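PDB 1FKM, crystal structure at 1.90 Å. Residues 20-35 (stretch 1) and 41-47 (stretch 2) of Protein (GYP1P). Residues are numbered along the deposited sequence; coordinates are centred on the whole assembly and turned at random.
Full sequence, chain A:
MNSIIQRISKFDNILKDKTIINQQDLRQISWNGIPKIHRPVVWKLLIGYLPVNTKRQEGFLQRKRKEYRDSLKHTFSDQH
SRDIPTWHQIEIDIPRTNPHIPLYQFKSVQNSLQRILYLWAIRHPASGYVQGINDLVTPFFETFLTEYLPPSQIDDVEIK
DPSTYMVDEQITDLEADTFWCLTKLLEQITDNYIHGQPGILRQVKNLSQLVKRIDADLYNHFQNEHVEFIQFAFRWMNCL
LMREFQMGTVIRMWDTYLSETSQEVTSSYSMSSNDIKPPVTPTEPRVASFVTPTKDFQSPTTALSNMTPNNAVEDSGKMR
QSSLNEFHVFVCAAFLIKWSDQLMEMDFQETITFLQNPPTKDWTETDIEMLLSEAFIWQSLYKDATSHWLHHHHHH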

ATOM      1  N   ILE A  20      -6.409  -8.401  25.542  1.00 34.61           N
ATOM      2  CA  ILE A  20      -5.148  -8.126  24.852  1.00 33.37           C
ATOM      3  C   ILE A  20      -5.057  -9.035  23.634  1.00 30.88           C
ATOM      4  O   ILE A  20      -4.913 -10.248  23.766  1.00 30.85           O
ATOM      5  CB  ILE A  20      -3.923  -8.389  25.752  1.00 44.71           C
ATOM      6  CG1 ILE A  20      -4.005  -7.531  27.016  1.00 45.46           C
ATOM      7  CG2 ILE A  20      -2.646  -8.068  24.985  1.00 44.48           C
ATOM      8  CD1 ILE A  20      -2.849  -7.733  27.972  1.00 46.29           C
ATOM      9  N   ILE A  21      -5.148  -8.445  22.448  1.00 30.74           N
ATOM     10  CA  ILE A  21      -5.099  -9.213  21.209  1.00 28.65           C
ATOM     11  C   ILE A  21      -3.729  -9.842  20.971  1.00 29.46           C
ATOM     12  O   ILE A  21      -2.702  -9.172  21.084  1.00 28.74           O
ATOM     13  CB  ILE A  21      -5.479  -8.320  20.006  1.00 28.47           C
ATOM     14  CG1 ILE A  21      -6.897  -7.777  20.214  1.00 27.81           C
ATOM     15  CG2 ILE A  21      -5.405  -9.118  18.699  1.00 26.73           C
ATOM     16  CD1 ILE A  21      -7.353  -6.792  19.167  1.00 30.48           C
ATOM     17  N   ASN A  22      -3.722 -11.132  20.645  1.00 25.91           N
ATOM     18  CA  ASN A  22      -2.479 -11.857  20.385  1.00 25.98           C
ATOM     19  C   ASN A  22      -1.958 -11.606  18.968  1.00 25.92           C
ATOM     20  O   ASN A  22      -2.414 -12.228  18.005  1.00 22.11           O
ATOM     21  CB  ASN A  22      -2.696 -13.360  20.590  1.00 36.61           C
ATOM     22  CG  ASN A  22      -1.415 -14.154  20.453  1.00 37.42           C
ATOM     23  OD1 ASN A  22      -0.744 -14.097  19.425  1.00 38.82           O
ATOM     24  ND2 ASN A  22      -1.068 -14.901  21.493  1.00 41.06           N
ATOM     25  N   GLN A  23      -0.989 -10.699  18.862  1.00 29.64           N
ATOM     26  CA  GLN A  23      -0.374 -10.316  17.591  1.00 33.74           C
ATOM     27  C   GLN A  23       0.124 -11.514  16.783  1.00 32.32           C
ATOM     28  O   GLN A  23      -0.016 -11.549  15.555  1.00 30.27           O
ATOM     29  CB  GLN A  23       0.797  -9.361  17.858  1.00 55.31           C
ATOM     30  CG  GLN A  23       1.393  -8.713  16.616  1.00 61.28           C
ATOM     31  CD  GLN A  23       0.527  -7.596  16.066  1.00 65.48           C
ATOM     32  OE1 GLN A  23      -0.647  -7.798  15.757  1.00 67.69           O
ATOM     33  NE2 GLN A  23       1.105  -6.405  15.939  1.00 67.28           N
ATOM     34  N   GLN A  24       0.716 -12.487  17.472  1.00 33.51           N
ATOM     35  CA  GLN A  24       1.228 -13.685  16.812  1.00 34.61           C
ATOM     36  C   GLN A  24       0.126 -14.449  16.096  1.00 31.87           C
ATOM     37  O   GLN A  24       0.254 -14.781  14.914  1.00 28.91           O
ATOM     38  CB  GLN A  24       1.895 -14.620  17.824  1.00 55.40           C
ATOM     39  CG  GLN A  24       3.265 -14.179  18.302  1.00 62.70           C
ATOM     40  CD  GLN A  24       3.963 -15.261  19.110  1.00 67.29           C
ATOM     41  OE1 GLN A  24       4.155 -16.381  18.631  1.00 69.23           O
ATOM     42  NE2 GLN A  24       4.346 -14.933  20.340  1.00 70.12           N
ATOM     43  N   ASP A  25      -0.950 -14.748  16.816  1.00 27.68           N
ATOM     44  CA  ASP A  25      -2.061 -15.475  16.220  1.00 25.72           C
ATOM     45  C   ASP A  25      -2.624 -14.684  15.047  1.00 22.72           C
ATOM     46  O   ASP A  25      -2.913 -15.241  13.991  1.00 20.10           O
ATOM     47  CB  ASP A  25      -3.174 -15.714  17.246  1.00 39.20           C
ATOM     48  CG  ASP A  25      -2.751 -16.647  18.366  1.00 43.35           C
ATOM     49  OD1 ASP A  25      -2.067 -17.653  18.081  1.00 45.11           O
ATOM     50  OD2 ASP A  25      -3.119 -16.383  19.529  1.00 47.44           O
ATOM     51  N   LEU A  26      -2.757 -13.376  15.231  1.00 22.45           N
ATOM     52  CA  LEU A  26      -3.307 -12.517  14.186  1.00 22.83           C
ATOM     53  C   LEU A  26      -2.464 -12.515  12.905  1.00 23.03           C
ATOM     54  O   LEU A  26      -2.999 -12.627  11.801  1.00 22.30           O
ATOM     55  CB  LEU A  26      -3.462 -11.088  14.722  1.00 23.90           C
ATOM     56  CG  LEU A  26      -4.141 -10.083  13.788  1.00 21.85           C
ATOM     57  CD1 LEU A  26      -5.550 -10.566  13.449  1.00 22.17           C
ATOM     58  CD2 LEU A  26      -4.176  -8.705  14.457  1.00 20.76           C
ATOM     59  N   ARG A  27      -1.150 -12.384  13.054  1.00 23.92           N
ATOM     60  CA  ARG A  27      -0.244 -12.383  11.908  1.00 25.37           C
ATOM     61  C   ARG A  27      -0.303 -13.718  11.167  1.00 25.12           C
ATOM     62  O   ARG A  27      -0.313 -13.765   9.937  1.00 22.94           O
ATOM     63  CB  ARG A  27       1.197 -12.150  12.365  1.00 33.84           C
ATOM     64  CG  ARG A  27       1.521 -10.743  12.817  1.00 40.77           C
ATOM     65  CD  ARG A  27       3.003 -10.631  13.163  1.00 47.89           C
ATOM     66  NE  ARG A  27       3.842 -11.122  12.073  1.00 55.13           N
ATOM     67  CZ  ARG A  27       5.173 -11.134  12.089  1.00 59.16           C
ATOM     68  NH1 ARG A  27       5.833 -10.678  13.145  1.00 61.93           N
ATOM     69  NH2 ARG A  27       5.845 -11.604  11.045  1.00 60.65           N
ATOM     70  N   GLN A  28      -0.336 -14.805  11.929  1.00 24.93           N
ATOM     71  CA  GLN A  28      -0.375 -16.144  11.356  1.00 25.85           C
ATOM     72  C   GLN A  28      -1.555 -16.377  10.417  1.00 24.30           C
ATOM     73  O   GLN A  28      -1.378 -16.855   9.297  1.00 24.14           O
ATOM     74  CB  GLN A  28      -0.401 -17.182  12.481  1.00 41.02           C
ATOM     75  CG  GLN A  28      -0.622 -18.606  12.011  1.00 46.70           C
ATOM     76  CD  GLN A  28      -0.651 -19.593  13.160  1.00 51.33           C
ATOM     77  OE1 GLN A  28      -1.483 -19.488  14.063  1.00 54.38           O
ATOM     78  NE2 GLN A  28       0.263 -20.558  13.133  1.00 53.14           N
ATOM     79  N   ILE A  29      -2.758 -16.041  10.868  1.00 21.92           N
ATOM     80  CA  ILE A  29      -3.936 -16.245  10.044  1.00 21.90           C
ATOM     81  C   ILE A  29      -4.088 -15.186   8.956  1.00 20.67           C
ATOM     82  O   ILE A  29      -4.533 -15.494   7.851  1.00 22.16           O
ATOM     83  CB  ILE A  29      -5.229 -16.288  10.910  1.00 26.21           C
ATOM     84  CG1 ILE A  29      -6.423 -16.678  10.037  1.00 27.53           C
ATOM     85  CG2 ILE A  29      -5.466 -14.938  11.581  1.00 27.45           C
ATOM     86  CD1 ILE A  29      -7.698 -16.962  10.820  1.00 31.36           C
ATOM     87  N   SER A  30      -3.700 -13.949   9.257  1.00 19.67           N
ATOM     88  CA  SER A  30      -3.820 -12.853   8.295  1.00 19.01           C
ATOM     89  C   SER A  30      -2.954 -13.021   7.055  1.00 19.49           C
ATOM     90  O   SER A  30      -3.273 -12.477   6.002  1.00 18.17           O
ATOM     91  CB  SER A  30      -3.478 -11.513   8.957  1.00 19.20           C
ATOM     92  OG  SER A  30      -4.406 -11.185   9.977  1.00 19.40           O
ATOM     93  N   TRP A  31      -1.861 -13.771   7.180  1.00 19.27           N
ATOM     94  CA  TRP A  31      -0.949 -13.988   6.060  1.00 21.34           C
ATOM     95  C   TRP A  31      -1.705 -14.559   4.867  1.00 22.38           C
ATOM     96  O   TRP A  31      -1.406 -14.240   3.708  1.00 20.90           O
ATOM     97  CB  TRP A  31       0.159 -14.971   6.465  1.00 23.45           C
ATOM     98  CG  TRP A  31       1.492 -14.729   5.803  1.00 23.00           C
ATOM     99  CD1 TRP A  31       2.560 -14.060   6.332  1.00 21.42           C
ATOM    100  CD2 TRP A  31       1.892 -15.141   4.484  1.00 21.84           C
ATOM    101  NE1 TRP A  31       3.596 -14.032   5.430  1.00 22.76           N
ATOM    102  CE2 TRP A  31       3.214 -14.688   4.291  1.00 22.39           C
ATOM    103  CE3 TRP A  31       1.262 -15.848   3.451  1.00 23.36           C
ATOM    104  CZ2 TRP A  31       3.922 -14.918   3.102  1.00 23.13           C
ATOM    105  CZ3 TRP A  31       1.967 -16.075   2.266  1.00 24.20           C
ATOM    106  CH2 TRP A  31       3.283 -15.609   2.107  1.00 20.99           C
ATOM    107  N   ASN A  32      -2.700 -15.392   5.158  1.00 23.12           N
ATOM    108  CA  ASN A  32      -3.483 -16.042   4.116  1.00 24.67           C
ATOM    109  C   ASN A  32      -4.730 -15.283   3.686  1.00 24.42           C
ATOM    110  O   ASN A  32      -5.597 -15.852   3.032  1.00 24.27           O
ATOM    111  CB  ASN A  32      -3.874 -17.451   4.575  1.00 26.93           C
ATOM    112  CG  ASN A  32      -2.676 -18.261   5.031  1.00 29.89           C
ATOM    113  OD1 ASN A  32      -1.674 -18.357   4.324  1.00 30.46           O
ATOM    114  ND2 ASN A  32      -2.772 -18.844   6.219  1.00 30.84           N
ATOM    115  N   GLY A  33      -4.821 -14.008   4.054  1.00 22.64           N
ATOM    116  CA  GLY A  33      -5.974 -13.217   3.666  1.00 21.75           C
ATOM    117  C   GLY A  33      -6.877 -12.840   4.823  1.00 21.93           C
ATOM    118  O   GLY A  33      -7.137 -13.645   5.721  1.00 23.34           O
ATOM    119  N   ILE A  34      -7.369 -11.609   4.793  1.00 19.83           N
ATOM    120  CA  ILE A  34      -8.238 -11.104   5.844  1.00 18.90           C
ATOM    121  C   ILE A  34      -9.639 -10.833   5.307  1.00 20.57           C
ATOM    122  O   ILE A  34      -9.793 -10.147   4.293  1.00 20.35           O
ATOM    123  CB  ILE A  34      -7.674  -9.782   6.422  1.00 20.87           C
ATOM    124  CG1 ILE A  34      -6.257 -10.016   6.958  1.00 18.51           C
ATOM    125  CG2 ILE A  34      -8.589  -9.259   7.527  1.00 18.37           C
ATOM    126  CD1 ILE A  34      -5.454  -8.724   7.177  1.00 18.58           C
ATOM    127  N   PRO A  35     -10.678 -11.381   5.970  1.00 20.46           N
ATOM    128  CA  PRO A  35     -12.065 -11.171   5.544  1.00 22.09           C
ATOM    129  C   PRO A  35     -12.274  -9.661   5.424  1.00 22.73           C
ATOM    130  O   PRO A  35     -11.840  -8.908   6.297  1.00 20.17           O
ATOM    131  CB  PRO A  35     -12.866 -11.767   6.697  1.00 21.70           C
ATOM    132  CG  PRO A  35     -11.981 -12.896   7.164  1.00 22.44           C
ATOM    133  CD  PRO A  35     -10.617 -12.254   7.159  1.00 21.55           C
TER
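Stretch 2 41-47: VVWKLLI

Stretch 2 packs on stretch 1 as a small, almost wholly apolar contact, a helix packed on a helix and on the loop residues before and after it, in which one leucine is set as a knob into the first helix and a single weak hydrogen bond lies beside it. About 452 Å² is buried, both sides summed.

Residues 41-46 of stretch 2 are helical, part of a helix that begins earlier in the chain. Its axis comes within 10.9 Å of the axis of helix 23-30, and the two N-to-C directions differ by 120° (signed crossing angle -120°), so the helices cross obliquely, running more against each other than along. The closest pair of CA atoms is Arg-27 CA and Leu-46 CA, 7.2 Å apart; farther along, CA of Ile-34 and CA of Val-42 are 7.8 Å apart.

Leu-46 is the knob. Its CA-to-CB bond points sideways, but an m,t rotamer brings the end of the side chain nearer, into the hole formed by Gln-23, Leu-26, Arg-27 and Ser-30. There Leu-46 CD2 lies 3.7 Å from Arg-27 CG, and Leu-46 CD1 lies 3.9 Å from Ser-30 CB. The hole follows the i, i+3, i+4, i+7 spacing of a helical face.

Val-42, one turn earlier, points toward stretch 1 and makes its closest approaches through CG1, to Leu-26 CD1 at 3.8 Å, Ser-30 OG at 3.5 Å and Ile-34 CD1 at 3.5 Å. The serine hydroxyl can sit in this apolar setting because it donates to the backbone one turn back, Ser-30 OG to Leu-26 O at 2.7 Å. Leu-45 also points inward; its CD1 meets Ile-21 CD1 at 3.6 Å and Leu-26 CD2 at 3.8 Å. Leu-26 thus touches all three of these stretch 2 residues.

The segments flanking the first helix extend the surface, Ile-21 before it and Ile-34 beyond it. The helix start itself is capped by Asn-22, whose OD1 accepts from Asp-25 N at 2.7 Å. A type I turn from Ser-30 to Gly-33 leads the chain on to Ile-34, whose CD1 also meets the edge of the Trp-43 ring, 3.8 Å from CD1 of that tryptophan. Gly-33, at phi/psi 111/140, is required by its backbone: a CB would jam against the preceding carbonyl.

Polarity enters at Gln-23, where NE2 donates weakly to Leu-45 O at 3.5 Å, nearly straight at 171°, while its OE1 is buried without a partner. The rule is a leucine knob flanked by apolar neighbours, with little polar pairing.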

ATOM      1  N   VAL A  41      -9.841  -2.947  11.133  1.00 21.02           N
ATOM      2  CA  VAL A  41      -9.228  -3.206  12.431  1.00 20.24           C
ATOM      3  C   VAL A  41      -7.905  -3.964  12.345  1.00 18.87           C
ATOM      4  O   VAL A  41      -6.908  -3.552  12.941  1.00 19.30           O
ATOM      5  CB  VAL A  41     -10.186  -3.991  13.344  1.00 24.99           C
ATOM      6  CG1 VAL A  41      -9.459  -4.446  14.602  1.00 27.31           C
ATOM      7  CG2 VAL A  41     -11.366  -3.109  13.723  1.00 30.36           C
ATOM      8  N   VAL A  42      -7.888  -5.060  11.594  1.00 16.21           N
ATOM      9  CA  VAL A  42      -6.681  -5.872  11.480  1.00 16.53           C
ATOM     10  C   VAL A  42      -5.510  -5.136  10.847  1.00 14.97           C
ATOM     11  O   VAL A  42      -4.379  -5.284  11.299  1.00 15.68           O
ATOM     12  CB  VAL A  42      -6.960  -7.186  10.707  1.00 17.23           C
ATOM     13  CG1 VAL A  42      -5.679  -8.011  10.597  1.00 17.14           C
ATOM     14  CG2 VAL A  42      -8.033  -7.993  11.439  1.00 17.20           C
ATOM     15  N   TRP A  43      -5.762  -4.347   9.804  1.00 17.77           N
ATOM     16  CA  TRP A  43      -4.678  -3.594   9.185  1.00 18.00           C
ATOM     17  C   TRP A  43      -4.078  -2.601  10.189  1.00 17.93           C
ATOM     18  O   TRP A  43      -2.860  -2.432  10.256  1.00 18.54           O
ATOM     19  CB  TRP A  43      -5.182  -2.835   7.955  1.00 18.70           C
ATOM     20  CG  TRP A  43      -5.190  -3.646   6.696  1.00 19.07           C
ATOM     21  CD1 TRP A  43      -5.331  -5.010   6.586  1.00 19.15           C
ATOM     22  CD2 TRP A  43      -5.114  -3.141   5.357  1.00 19.58           C
ATOM     23  NE1 TRP A  43      -5.350  -5.376   5.254  1.00 21.50           N
ATOM     24  CE2 TRP A  43      -5.219  -4.249   4.482  1.00 19.94           C
ATOM     25  CE3 TRP A  43      -4.967  -1.857   4.811  1.00 18.43           C
ATOM     26  CZ2 TRP A  43      -5.184  -4.112   3.094  1.00 19.23           C
ATOM     27  CZ3 TRP A  43      -4.933  -1.720   3.421  1.00 18.97           C
ATOM     28  CH2 TRP A  43      -5.040  -2.841   2.583  1.00 19.26           C
ATOM     29  N   LYS A  44      -4.930  -1.942  10.964  1.00 15.84           N
ATOM     30  CA  LYS A  44      -4.444  -0.975  11.949  1.00 16.23           C
ATOM     31  C   LYS A  44      -3.638  -1.664  13.046  1.00 17.52           C
ATOM     32  O   LYS A  44      -2.656  -1.109  13.543  1.00 17.72           O
ATOM     33  CB  LYS A  44      -5.612  -0.193  12.543  1.00 14.68           C
ATOM     34  CG  LYS A  44      -6.334   0.670  11.506  1.00 15.79           C
ATOM     35  CD  LYS A  44      -7.549   1.375  12.092  1.00 18.39           C
ATOM     36  CE  LYS A  44      -8.386   2.031  10.989  1.00 21.35           C
ATOM     37  NZ  LYS A  44      -9.646   2.628  11.519  1.00 24.13           N
ATOM     38  N   LEU A  45      -4.036  -2.879  13.411  1.00 19.36           N
ATOM     39  CA  LEU A  45      -3.308  -3.626  14.435  1.00 20.14           C
ATOM     40  C   LEU A  45      -1.962  -4.114  13.896  1.00 20.29           C
ATOM     41  O   LEU A  45      -0.935  -3.979  14.556  1.00 20.49           O
ATOM     42  CB  LEU A  45      -4.128  -4.832  14.914  1.00 21.56           C
ATOM     43  CG  LEU A  45      -5.345  -4.562  15.810  1.00 22.87           C
ATOM     44  CD1 LEU A  45      -6.206  -5.817  15.904  1.00 20.80           C
ATOM     45  CD2 LEU A  45      -4.867  -4.120  17.196  1.00 23.24           C
ATOM     46  N   LEU A  46      -1.961  -4.663  12.684  1.00 18.44           N
ATOM     47  CA  LEU A  46      -0.726  -5.186  12.106  1.00 20.21           C
ATOM     48  C   LEU A  46       0.336  -4.138  11.801  1.00 21.31           C
ATOM     49  O   LEU A  46       1.531  -4.406  11.931  1.00 22.14           O
ATOM     50  CB  LEU A  46      -1.033  -5.980  10.832  1.00 20.65           C
ATOM     51  CG  LEU A  46      -1.846  -7.264  11.031  1.00 21.23           C
ATOM     52  CD1 LEU A  46      -2.198  -7.870   9.670  1.00 24.17           C
ATOM     53  CD2 LEU A  46      -1.044  -8.251  11.880  1.00 24.24           C
ATOM     54  N   ILE A  47      -0.087  -2.946  11.399  1.00 22.69           N
ATOM     55  CA  ILE A  47       0.870  -1.898  11.063  1.00 24.05           C
ATOM     56  C   ILE A  47       1.398  -1.168  12.304  1.00 24.93           C
ATOM     57  O   ILE A  47       2.287  -0.317  12.207  1.00 26.87           O
ATOM     58  CB  ILE A  47       0.252  -0.888  10.057  1.00 26.44           C
ATOM     59  CG1 ILE A  47       1.373  -0.147   9.323  1.00 28.20           C
ATOM     60  CG2 ILE A  47      -0.675   0.090  10.778  1.00 26.19           C
ATOM     61  CD1 ILE A  47       0.885   0.728   8.197  1.00 32.05           C
TER